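Local atomic coordinates of IWS1 (Encephalitozoon cuniculi, PDB entry 2XPP), a protein that probably acts as a nuclear transcription factor in RNA polymerase II transcription, through an all-helical domain of the TFIIS N-terminal family. Residues K14-D19 and S45-S50; E60-E65 and K92-H97; K67-P72 and K85-V90; K76-I81 and V110-I115. One frame throughout, in Å; residues are numbered along the deposited sequence.

Contact 1 (K14-D19 and S45-S50); sequences KKRMQD and SDILMS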
# COMPACT_ATOMS: atom_id res chain seq x y z
N LYS A 14 -12.24 0.52 -6.37
CA LYS A 14 -11.52 -0.70 -6.04
C LYS A 14 -11.33 -1.54 -7.32
O LYS A 14 -10.21 -1.96 -7.63
CB LYS A 14 -12.30 -1.49 -4.99
CG LYS A 14 -11.53 -2.75 -4.47
CD LYS A 14 -12.37 -3.56 -3.48
CE LYS A 14 -11.64 -4.84 -3.05
NZ LYS A 14 -10.67 -4.48 -1.96
N LYS A 15 -12.41 -1.74 -8.08
CA LYS A 15 -12.33 -2.55 -9.31
C LYS A 15 -11.42 -1.88 -10.34
O LYS A 15 -10.65 -2.58 -11.05
CB LYS A 15 -13.74 -2.77 -9.87
CG LYS A 15 -13.76 -3.52 -11.22
CD LYS A 15 -15.17 -3.68 -11.78
CE LYS A 15 -15.28 -4.82 -12.79
NZ LYS A 15 -14.02 -4.99 -13.58
N ARG A 16 -11.47 -0.56 -10.42
CA ARG A 16 -10.60 0.15 -11.35
C ARG A 16 -9.12 -0.09 -11.02
O ARG A 16 -8.30 -0.37 -11.93
CB ARG A 16 -10.90 1.63 -11.33
CG ARG A 16 -10.16 2.40 -12.39
CD ARG A 16 -10.62 3.86 -12.39
NE ARG A 16 -9.72 4.64 -13.23
CZ ARG A 16 -9.66 5.96 -13.24
NH1 ARG A 16 -10.47 6.69 -12.45
NH2 ARG A 16 -8.79 6.56 -14.06
N MET A 17 -8.79 -0.02 -9.73
CA MET A 17 -7.41 -0.20 -9.28
C MET A 17 -6.97 -1.63 -9.53
O MET A 17 -5.84 -1.84 -9.99
CB MET A 17 -7.26 0.12 -7.81
CG MET A 17 -7.23 1.60 -7.59
SD MET A 17 -6.82 2.02 -5.85
CE MET A 17 -5.02 1.95 -5.96
N GLN A 18 -7.89 -2.59 -9.30
CA GLN A 18 -7.60 -4.00 -9.56
C GLN A 18 -7.31 -4.24 -11.04
O GLN A 18 -6.39 -4.98 -11.38
CB GLN A 18 -8.80 -4.89 -9.18
CG GLN A 18 -8.96 -5.08 -7.67
CD GLN A 18 -10.22 -5.86 -7.32
OE1 GLN A 18 -11.05 -6.14 -8.21
NE2 GLN A 18 -10.39 -6.19 -6.05
N ASP A 19 -8.14 -3.66 -11.89
CA ASP A 19 -8.02 -3.91 -13.32
C ASP A 19 -6.69 -3.35 -13.84
O ASP A 19 -6.00 -4.00 -14.67
CB ASP A 19 -9.22 -3.33 -14.08
CG ASP A 19 -10.51 -4.13 -13.83
OD1 ASP A 19 -10.42 -5.26 -13.29
OD2 ASP A 19 -11.60 -3.61 -14.17
N SER A 45 -5.29 8.73 -7.05
CA SER A 45 -4.82 9.20 -5.75
C SER A 45 -5.65 10.39 -5.22
O SER A 45 -5.93 10.49 -4.02
CB SER A 45 -3.32 9.49 -5.77
OG SER A 45 -3.01 10.64 -6.57
N ASP A 46 -6.04 11.28 -6.11
CA ASP A 46 -6.93 12.38 -5.74
C ASP A 46 -8.25 11.86 -5.17
O ASP A 46 -8.72 12.37 -4.16
CB ASP A 46 -7.19 13.30 -6.93
CG ASP A 46 -6.02 14.25 -7.19
OD1 ASP A 46 -4.96 14.14 -6.50
OD2 ASP A 46 -6.14 15.09 -8.09
N ILE A 47 -8.84 10.84 -5.80
CA ILE A 47 -10.05 10.23 -5.26
C ILE A 47 -9.82 9.52 -3.93
O ILE A 47 -10.64 9.63 -3.01
CB ILE A 47 -10.70 9.25 -6.27
CG1 ILE A 47 -11.01 9.99 -7.57
CG2 ILE A 47 -11.91 8.55 -5.66
CD1 ILE A 47 -11.32 9.08 -8.74
N LEU A 48 -8.72 8.79 -3.82
CA LEU A 48 -8.38 8.08 -2.59
C LEU A 48 -8.21 9.03 -1.42
O LEU A 48 -8.28 8.58 -0.26
CB LEU A 48 -7.11 7.28 -2.77
CG LEU A 48 -7.18 6.07 -3.70
CD1 LEU A 48 -5.76 5.55 -3.84
CD2 LEU A 48 -8.11 4.98 -3.13
N MET A 49 -7.99 10.30 -1.72
CA MET A 49 -7.83 11.33 -0.66
C MET A 49 -9.17 11.88 -0.11
O MET A 49 -9.15 12.68 0.83
CB MET A 49 -7.01 12.55 -1.17
CG MET A 49 -5.61 12.23 -1.68
SD MET A 49 -4.47 12.18 -0.33
CE MET A 49 -2.94 12.32 -1.20
N SER A 50 -10.29 11.55 -0.74
CA SER A 50 -11.59 12.10 -0.37
C SER A 50 -11.91 11.73 1.06
O SER A 50 -11.95 10.57 1.40
CB SER A 50 -12.71 11.52 -1.27
OG SER A 50 -13.97 11.85 -0.73
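M17 overlaps L48 at the far end of its side chain: the thioether SD stands 4.2 Å from L48 CD1, and the two chains reach toward each other tip to tip. This is the closest approach between the segments, and it spans a wide gap, since the nearest CA atoms, those of M17 and S45, are 10.4 Å apart. M17 bridges it with an extended chi2 (-172°) that carries SD outward, before a bend at chi3 (84°) keeps the methyl CE beside the leucine, so SD and CE stand at about the same distance from CD1. Beside this pair, R16 NH1 lies 4.5 Å from I47 CD1, the methyl approaching the guanidinium obliquely. The contact is slight, and the charged end of R16 is occupied by a salt bridge to E43 and a hydrogen bond to N40. Only 100 Å² is buried in all, counting both sides, which fits a seam closed partly by a third element: I62 of helix 62-70 packs on both M17 and L48. On the other side of helix 5-30, K15 NZ bonds D19 OD2 at 2.8 Å through the syn lone pair of the carboxylate, a salt bridge one turn apart within the helix. K14 NZ turns to E65 and to the carbonyl of E60, tying the same helix to the start of helix 62-70. Helices 5-30 and 36-48 follow each other across a short connection and run in broadly opposite directions here, the arrangement of a helical hairpin with an apolar seam.

Contact 2 (E60-E65 and K92-H97); sequences EGILDE and KTMKIH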
# COMPACT_ATOMS: atom_id res chain seq x y z
N GLU A 60 -14.17 -1.36 2.41
CA GLU A 60 -14.19 -2.19 1.23
C GLU A 60 -12.82 -2.77 0.87
O GLU A 60 -12.68 -3.38 -0.20
CB GLU A 60 -14.81 -1.47 0.03
CG GLU A 60 -16.35 -1.26 0.17
CD GLU A 60 -17.15 -2.57 0.44
OE1 GLU A 60 -17.13 -3.48 -0.42
OE2 GLU A 60 -17.80 -2.68 1.50
N GLY A 61 -11.84 -2.60 1.76
CA GLY A 61 -10.51 -3.27 1.59
C GLY A 61 -9.60 -2.60 0.58
O GLY A 61 -8.73 -3.25 -0.02
N ILE A 62 -9.73 -1.28 0.44
CA ILE A 62 -8.93 -0.59 -0.58
C ILE A 62 -7.42 -0.71 -0.25
O ILE A 62 -6.57 -0.50 -1.14
CB ILE A 62 -9.32 0.92 -0.75
CG1 ILE A 62 -8.84 1.49 -2.10
CG2 ILE A 62 -8.73 1.75 0.39
CD1 ILE A 62 -9.47 0.83 -3.30
N LEU A 63 -7.07 -0.98 1.01
CA LEU A 63 -5.67 -1.15 1.33
C LEU A 63 -5.05 -2.31 0.57
O LEU A 63 -3.82 -2.28 0.33
CB LEU A 63 -5.38 -1.27 2.86
CG LEU A 63 -5.74 0.00 3.61
CD1 LEU A 63 -5.59 -0.23 5.12
CD2 LEU A 63 -4.91 1.24 3.19
N ASP A 64 -5.85 -3.31 0.21
CA ASP A 64 -5.36 -4.45 -0.61
C ASP A 64 -4.87 -3.95 -1.97
O ASP A 64 -3.80 -4.40 -2.44
CB ASP A 64 -6.48 -5.48 -0.87
CG ASP A 64 -6.95 -6.20 0.39
OD1 ASP A 64 -6.45 -5.97 1.51
OD2 ASP A 64 -7.86 -7.04 0.23
N GLU A 65 -5.62 -3.04 -2.61
CA GLU A 65 -5.25 -2.54 -3.96
C GLU A 65 -4.08 -1.57 -3.84
O GLU A 65 -3.17 -1.58 -4.68
CB GLU A 65 -6.43 -1.82 -4.64
CG GLU A 65 -7.42 -2.85 -5.23
CD GLU A 65 -8.09 -3.69 -4.17
OE1 GLU A 65 -8.52 -3.16 -3.10
OE2 GLU A 65 -8.21 -4.91 -4.38
N LYS A 92 -0.72 8.16 4.29
CA LYS A 92 -0.43 9.02 5.44
C LYS A 92 -1.69 9.76 5.89
O LYS A 92 -1.85 10.11 7.09
CB LYS A 92 0.65 10.06 5.08
CG LYS A 92 1.03 10.94 6.19
CD LYS A 92 2.25 11.72 5.76
CE LYS A 92 2.19 13.15 6.20
NZ LYS A 92 3.44 13.83 5.73
N THR A 93 -2.59 9.99 4.93
CA THR A 93 -3.80 10.79 5.18
C THR A 93 -4.97 9.97 5.72
O THR A 93 -5.98 10.56 6.12
CB THR A 93 -4.33 11.55 3.91
OG1 THR A 93 -4.93 10.64 2.99
CG2 THR A 93 -3.22 12.38 3.21
N MET A 94 -4.85 8.65 5.71
CA MET A 94 -5.97 7.77 6.07
C MET A 94 -5.99 7.37 7.54
O MET A 94 -4.93 7.15 8.15
CB MET A 94 -5.91 6.50 5.19
CG MET A 94 -6.29 6.82 3.78
SD MET A 94 -6.00 5.37 2.76
CE MET A 94 -7.15 5.69 1.44
N LYS A 95 -7.21 7.29 8.13
CA LYS A 95 -7.33 6.90 9.53
C LYS A 95 -7.30 5.35 9.62
O LYS A 95 -8.34 4.71 9.80
CB LYS A 95 -8.62 7.46 10.16
CG LYS A 95 -8.59 8.97 10.26
CD LYS A 95 -9.77 9.56 11.00
CE LYS A 95 -9.72 11.09 10.96
NZ LYS A 95 -10.87 11.79 11.67
N ILE A 96 -6.08 4.83 9.56
CA ILE A 96 -5.80 3.38 9.48
C ILE A 96 -5.56 2.79 10.86
O ILE A 96 -4.72 3.28 11.63
CB ILE A 96 -4.64 3.15 8.51
CG1 ILE A 96 -5.10 3.47 7.06
CG2 ILE A 96 -4.14 1.74 8.60
CD1 ILE A 96 -3.93 3.55 6.04
N HIS A 97 -6.30 1.74 11.17
CA HIS A 97 -6.26 1.18 12.51
C HIS A 97 -5.83 -0.27 12.42
O HIS A 97 -5.68 -0.82 11.33
CB HIS A 97 -7.63 1.34 13.22
CG HIS A 97 -8.08 2.77 13.36
ND1 HIS A 97 -7.22 3.81 13.66
CD2 HIS A 97 -9.30 3.34 13.20
CE1 HIS A 97 -7.89 4.95 13.70
NE2 HIS A 97 -9.16 4.69 13.43
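The first torsions of L63 and I96 are alike, placing L63 CG (chi1 -64°) and I96 CG1 (chi1 -69°) anti to their own carbonyl carbons, and both CB atoms point toward the other segment. I96 CD1 continues straight along its chain, whereas L63 meets it with the side branch CD2, tip to tip at 3.8 Å. M94 comes in beside them, with SD 4.3 Å from L63 CD2 and CE 4.4 Å from I62 CG2. All four residues are buried and no hydrogen bond joins the segments, so the contact is wholly apolar, with 140 Å² lost from both sides together. In 92-97 an inverse gamma turn centred on K95, closed by a weak bond from I96 N to M94 O of 2.9 Å, separates two side chains that both start toward 60-65. K95 O lies over the centre of the H97 ring, 3.7 Å above its plane. H97 then takes the N-cap position of helix 98-104. Further cover comes from L58 and L91, each of which touches both L63 and I96. On the other segment G61, with positive phi, is the C-prime residue of a Schellman motif: I62 N bonds L57 O and G61 N bonds L58 O. The arrangement is a Schellman-ended helix followed at once by another, packed against an interhelical loop in a TFIIS N-terminal-type helical bundle.

Contact 3 (K67-P72 and K85-V90); sequences KGWLEP and KRLLDV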
# COMPACT_ATOMS: atom_id res chain seq x y z
N LYS A 67 -1.70 -1.67 -1.54
CA LYS A 67 -0.60 -2.62 -1.35
C LYS A 67 -0.14 -3.21 -2.70
O LYS A 67 1.05 -3.22 -3.00
CB LYS A 67 -1.04 -3.76 -0.46
CG LYS A 67 0.03 -4.87 -0.26
CD LYS A 67 -0.56 -5.97 0.61
CE LYS A 67 0.49 -6.98 0.96
NZ LYS A 67 -0.23 -8.17 1.56
N GLY A 68 -1.09 -3.73 -3.47
CA GLY A 68 -0.77 -4.29 -4.81
C GLY A 68 -0.03 -3.33 -5.71
O GLY A 68 0.94 -3.73 -6.41
N TRP A 69 -0.51 -2.11 -5.78
CA TRP A 69 0.16 -1.08 -6.60
C TRP A 69 1.59 -0.75 -6.12
O TRP A 69 2.45 -0.33 -6.93
CB TRP A 69 -0.67 0.20 -6.62
CG TRP A 69 -1.85 0.22 -7.60
CD1 TRP A 69 -2.81 -0.74 -7.81
CD2 TRP A 69 -2.18 1.32 -8.46
NE1 TRP A 69 -3.70 -0.30 -8.78
CE2 TRP A 69 -3.34 0.96 -9.17
CE3 TRP A 69 -1.59 2.57 -8.71
CZ2 TRP A 69 -3.95 1.83 -10.12
CZ3 TRP A 69 -2.17 3.42 -9.64
CH2 TRP A 69 -3.33 3.03 -10.34
N LEU A 70 1.85 -0.92 -4.82
CA LEU A 70 3.22 -0.65 -4.27
C LEU A 70 4.15 -1.86 -4.37
O LEU A 70 5.38 -1.74 -4.22
CB LEU A 70 3.06 -0.30 -2.79
CG LEU A 70 2.42 1.10 -2.52
CD1 LEU A 70 2.14 1.22 -1.01
CD2 LEU A 70 3.37 2.25 -2.97
N GLU A 71 3.57 -3.02 -4.59
CA GLU A 71 4.35 -4.28 -4.63
C GLU A 71 5.23 -4.41 -5.88
O GLU A 71 4.97 -3.70 -6.92
CB GLU A 71 3.42 -5.47 -4.50
CG GLU A 71 3.01 -5.68 -3.06
CD GLU A 71 2.09 -6.89 -2.90
OE1 GLU A 71 1.22 -7.13 -3.78
OE2 GLU A 71 2.27 -7.67 -1.93
N PRO A 72 6.28 -5.25 -5.79
CA PRO A 72 7.10 -5.43 -7.01
C PRO A 72 6.27 -5.99 -8.17
O PRO A 72 5.30 -6.73 -7.96
CB PRO A 72 8.14 -6.48 -6.61
CG PRO A 72 8.10 -6.48 -5.09
CD PRO A 72 6.73 -6.11 -4.69
N LYS A 85 5.78 7.39 -4.34
CA LYS A 85 5.62 8.63 -3.54
C LYS A 85 4.16 8.96 -3.31
O LYS A 85 3.74 9.24 -2.17
CB LYS A 85 6.30 9.80 -4.24
CG LYS A 85 7.77 9.68 -4.09
CD LYS A 85 8.40 10.87 -4.75
CE LYS A 85 9.86 10.83 -4.42
NZ LYS A 85 10.52 12.03 -5.01
N ARG A 86 3.37 8.92 -4.38
CA ARG A 86 2.00 9.39 -4.27
C ARG A 86 1.13 8.48 -3.38
O ARG A 86 0.36 8.99 -2.59
CB ARG A 86 1.39 9.49 -5.62
CG ARG A 86 0.01 10.07 -5.55
CD ARG A 86 0.06 11.58 -5.22
NE ARG A 86 -1.30 12.08 -5.24
CZ ARG A 86 -1.82 13.00 -4.43
NH1 ARG A 86 -1.06 13.57 -3.50
NH2 ARG A 86 -3.09 13.33 -4.57
N LEU A 87 1.31 7.17 -3.51
CA LEU A 87 0.56 6.22 -2.66
C LEU A 87 0.99 6.29 -1.21
O LEU A 87 0.15 6.10 -0.34
CB LEU A 87 0.55 4.78 -3.19
CG LEU A 87 -0.27 4.68 -4.50
CD1 LEU A 87 -0.22 3.22 -4.93
CD2 LEU A 87 -1.72 5.16 -4.32
N LEU A 88 2.26 6.54 -0.92
CA LEU A 88 2.65 6.68 0.49
C LEU A 88 2.00 7.96 1.03
O LEU A 88 1.58 7.99 2.17
CB LEU A 88 4.17 6.80 0.67
CG LEU A 88 4.93 5.47 0.47
CD1 LEU A 88 6.38 5.75 0.75
CD2 LEU A 88 4.44 4.31 1.35
N ASP A 89 1.93 9.01 0.20
CA ASP A 89 1.24 10.26 0.61
C ASP A 89 -0.24 9.99 0.93
O ASP A 89 -0.76 10.53 1.95
CB ASP A 89 1.36 11.30 -0.52
CG ASP A 89 0.66 12.62 -0.22
OD1 ASP A 89 0.79 13.15 0.92
OD2 ASP A 89 0.01 13.14 -1.17
N VAL A 90 -0.92 9.26 0.05
CA VAL A 90 -2.31 8.82 0.29
C VAL A 90 -2.48 8.10 1.66
O VAL A 90 -3.32 8.49 2.48
CB VAL A 90 -2.84 7.92 -0.85
CG1 VAL A 90 -4.17 7.20 -0.45
CG2 VAL A 90 -3.09 8.78 -2.10
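L87 packs against W69 and L70 together: CD1 reaches both W69 and L70 CG, while CB meets L70 CD2. Its chi1 of -68° and fully extended chi2 project CD1 away from the backbone, to 3.5 Å from W69 CB and 4.1 Å from W69 CE3. The two side chains cross at about a right angle, and the methyl approaches the indole obliquely. At L87 CB, nearer the root, L70 CD2 lies 3.8 Å away. L70 has nearly the same shape (chi1 -72°, extended chi2), and its branch passes slantwise over that of L87. With such short apolar reaches the backbones come close, the CA atoms of L70 and L87 standing 7.5 Å apart. The NE1 of the buried W69 indole bonds the carbonyl of M17. R86 follows another course: a turn at chi2 (72°) leads its guanidinium away from this interface, and there NH1 pairs with D89 OD2 (2.6 Å), with D46 and S45 as further partners. About 3 Å from the centre of the chain, this pairing joins helix 62-70 to helix 81-92 in the middle of an all-helical fold. Helix 5-30 borders it through M17, helix 36-48 through I44 on W69, helix 106-115 through I109 on L70, and helix 121-138 packs on L88 through V123, S126 and L130.

Contact 4 (K76-I81 and V110-I115); sequences KSMPNI and VYFYSI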
# COMPACT_ATOMS: atom_id res chain seq x y z
N LYS A 76 10.37 -8.63 -10.63
CA LYS A 76 11.09 -8.11 -9.43
C LYS A 76 11.34 -6.62 -9.44
O LYS A 76 11.82 -6.06 -8.42
CB LYS A 76 12.44 -8.80 -9.22
CG LYS A 76 12.31 -10.30 -9.00
CD LYS A 76 13.66 -10.97 -8.66
CE LYS A 76 14.39 -11.40 -9.85
NZ LYS A 76 15.73 -11.92 -9.45
N SER A 77 11.04 -5.96 -10.55
CA SER A 77 11.23 -4.50 -10.59
C SER A 77 10.21 -3.75 -9.72
O SER A 77 9.17 -4.29 -9.38
CB SER A 77 11.17 -3.96 -12.02
OG SER A 77 9.88 -4.15 -12.58
N MET A 78 10.53 -2.52 -9.34
CA MET A 78 9.56 -1.75 -8.53
C MET A 78 8.78 -0.77 -9.41
O MET A 78 9.31 -0.28 -10.42
CB MET A 78 10.28 -0.99 -7.40
CG MET A 78 11.01 -1.90 -6.41
SD MET A 78 9.97 -3.07 -5.54
CE MET A 78 9.05 -2.00 -4.40
N PRO A 79 7.56 -0.41 -8.97
CA PRO A 79 6.82 0.61 -9.72
C PRO A 79 7.54 1.94 -9.74
O PRO A 79 8.35 2.22 -8.83
CB PRO A 79 5.51 0.78 -8.95
CG PRO A 79 5.58 -0.12 -7.79
CD PRO A 79 6.82 -0.92 -7.79
N ASN A 80 7.24 2.73 -10.78
CA ASN A 80 7.80 4.06 -10.95
C ASN A 80 7.71 4.87 -9.65
O ASN A 80 6.70 4.78 -8.93
CB ASN A 80 7.02 4.79 -12.06
CG ASN A 80 7.63 6.06 -12.43
OD1 ASN A 80 7.68 7.02 -11.65
ND2 ASN A 80 8.13 6.13 -13.70
N ILE A 81 8.79 5.59 -9.35
CA ILE A 81 8.88 6.29 -8.04
C ILE A 81 7.70 7.29 -7.86
O ILE A 81 7.31 7.64 -6.71
CB ILE A 81 10.28 6.99 -7.88
CG1 ILE A 81 10.54 7.30 -6.38
CG2 ILE A 81 10.39 8.22 -8.77
CD1 ILE A 81 11.86 7.88 -6.10
N VAL A 110 4.99 -1.48 3.07
CA VAL A 110 5.53 -0.20 3.56
C VAL A 110 6.80 -0.44 4.39
O VAL A 110 7.77 0.33 4.26
CB VAL A 110 4.47 0.60 4.34
CG1 VAL A 110 5.11 1.88 4.98
CG2 VAL A 110 3.27 0.95 3.38
N TYR A 111 6.79 -1.52 5.20
CA TYR A 111 7.96 -1.88 5.96
C TYR A 111 9.14 -2.12 4.99
O TYR A 111 10.27 -1.64 5.24
CB TYR A 111 7.70 -3.06 6.90
CG TYR A 111 8.94 -3.32 7.73
CD1 TYR A 111 9.23 -2.52 8.85
CD2 TYR A 111 9.88 -4.28 7.32
CE1 TYR A 111 10.39 -2.71 9.58
CE2 TYR A 111 11.05 -4.47 8.04
CZ TYR A 111 11.29 -3.70 9.18
OH TYR A 111 12.45 -3.91 9.91
N PHE A 112 8.87 -2.84 3.89
CA PHE A 112 9.94 -3.08 2.94
C PHE A 112 10.50 -1.76 2.37
O PHE A 112 11.72 -1.60 2.23
CB PHE A 112 9.49 -4.02 1.82
CG PHE A 112 10.56 -4.20 0.77
CD1 PHE A 112 11.77 -4.85 1.08
CD2 PHE A 112 10.37 -3.66 -0.48
CE1 PHE A 112 12.79 -4.99 0.08
CE2 PHE A 112 11.37 -3.77 -1.46
CZ PHE A 112 12.56 -4.42 -1.17
N TYR A 113 9.62 -0.81 2.07
CA TYR A 113 10.06 0.46 1.53
C TYR A 113 11.00 1.12 2.52
O TYR A 113 11.97 1.77 2.09
CB TYR A 113 8.89 1.38 1.25
CG TYR A 113 8.21 1.15 -0.10
CD1 TYR A 113 7.76 2.24 -0.85
CD2 TYR A 113 8.00 -0.15 -0.62
CE1 TYR A 113 7.10 2.06 -2.10
CE2 TYR A 113 7.35 -0.33 -1.89
CZ TYR A 113 6.93 0.79 -2.60
OH TYR A 113 6.30 0.68 -3.82
N SER A 114 10.71 0.98 3.82
CA SER A 114 11.50 1.65 4.86
C SER A 114 12.91 1.07 5.00
O SER A 114 13.79 1.72 5.58
CB SER A 114 10.77 1.64 6.22
OG SER A 114 10.79 0.37 6.90
N ILE A 115 13.13 -0.13 4.46
CA ILE A 115 14.43 -0.80 4.63
C ILE A 115 15.15 -1.11 3.32
O ILE A 115 16.31 -1.57 3.32
CB ILE A 115 14.32 -2.07 5.50
CG1 ILE A 115 13.43 -3.12 4.83
CG2 ILE A 115 13.79 -1.72 6.91
CD1 ILE A 115 13.65 -4.53 5.35
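The loop that links helix 62-70 to helix 81-92 rests here on the last turns of helix 106-115, with M78 as its main foothold. M78 CE lies 3.5 Å from Y113 CE2 and 3.9 Å from Y113 OH, coming obliquely to the ring, while the two side chains slide past each other in opposite directions. The same methyl is 4.1 Å from F112 CE2, near the plane of that ring and at its edge, so one CE touches two aromatic side chains. A double bend in M78, at chi2 (-61°) and chi3 (-71°), curls the chain and brings the methyl to this point. F112 can share it because its CG is anti to the backbone N (chi1 176°), whereas CG of Y113 lies anti to the carbonyl carbon. Within this TFIIS N-terminal-type bundle the loop packs on the helix through M78 and P79, the proline CG lying 4.1 Å from Y113 OH. The tyrosine hydroxyl is not left to these carbons, since it donates a hydrogen bond to the carbonyl of L70. N80, next along, N-caps helix 81-92, its OD1 accepting from K82 N. Within segment 110-115, S114 OG bonds back to Y111 O at 2.7 Å. F112 also packs on an apolar side chain of another protein's chain.

Contact 3 is the core of the set, about 3 Å from the chain's centre; contacts 1 and 4 lie toward opposite sides of it, their centres about 20 Å apart. Contacts 2 and 3 share helix 62-70, and along the sequence contact 3 is nested inside the loop closed by contact 2. All four are van der Waals contacts, largely of carbon and sulfur, with no hydrogen bond across any pair, but their surroundings differ: contacts 2 and 3 bury every touching residue, whereas contact 1 has a charged arginine at its margin and contact 4 uses aromatic rings against a loop. R86 links contact 3 to contact 1, bonding S45 OG through NE (2.6 Å) and D46 OD1 through NH2 (2.8 Å).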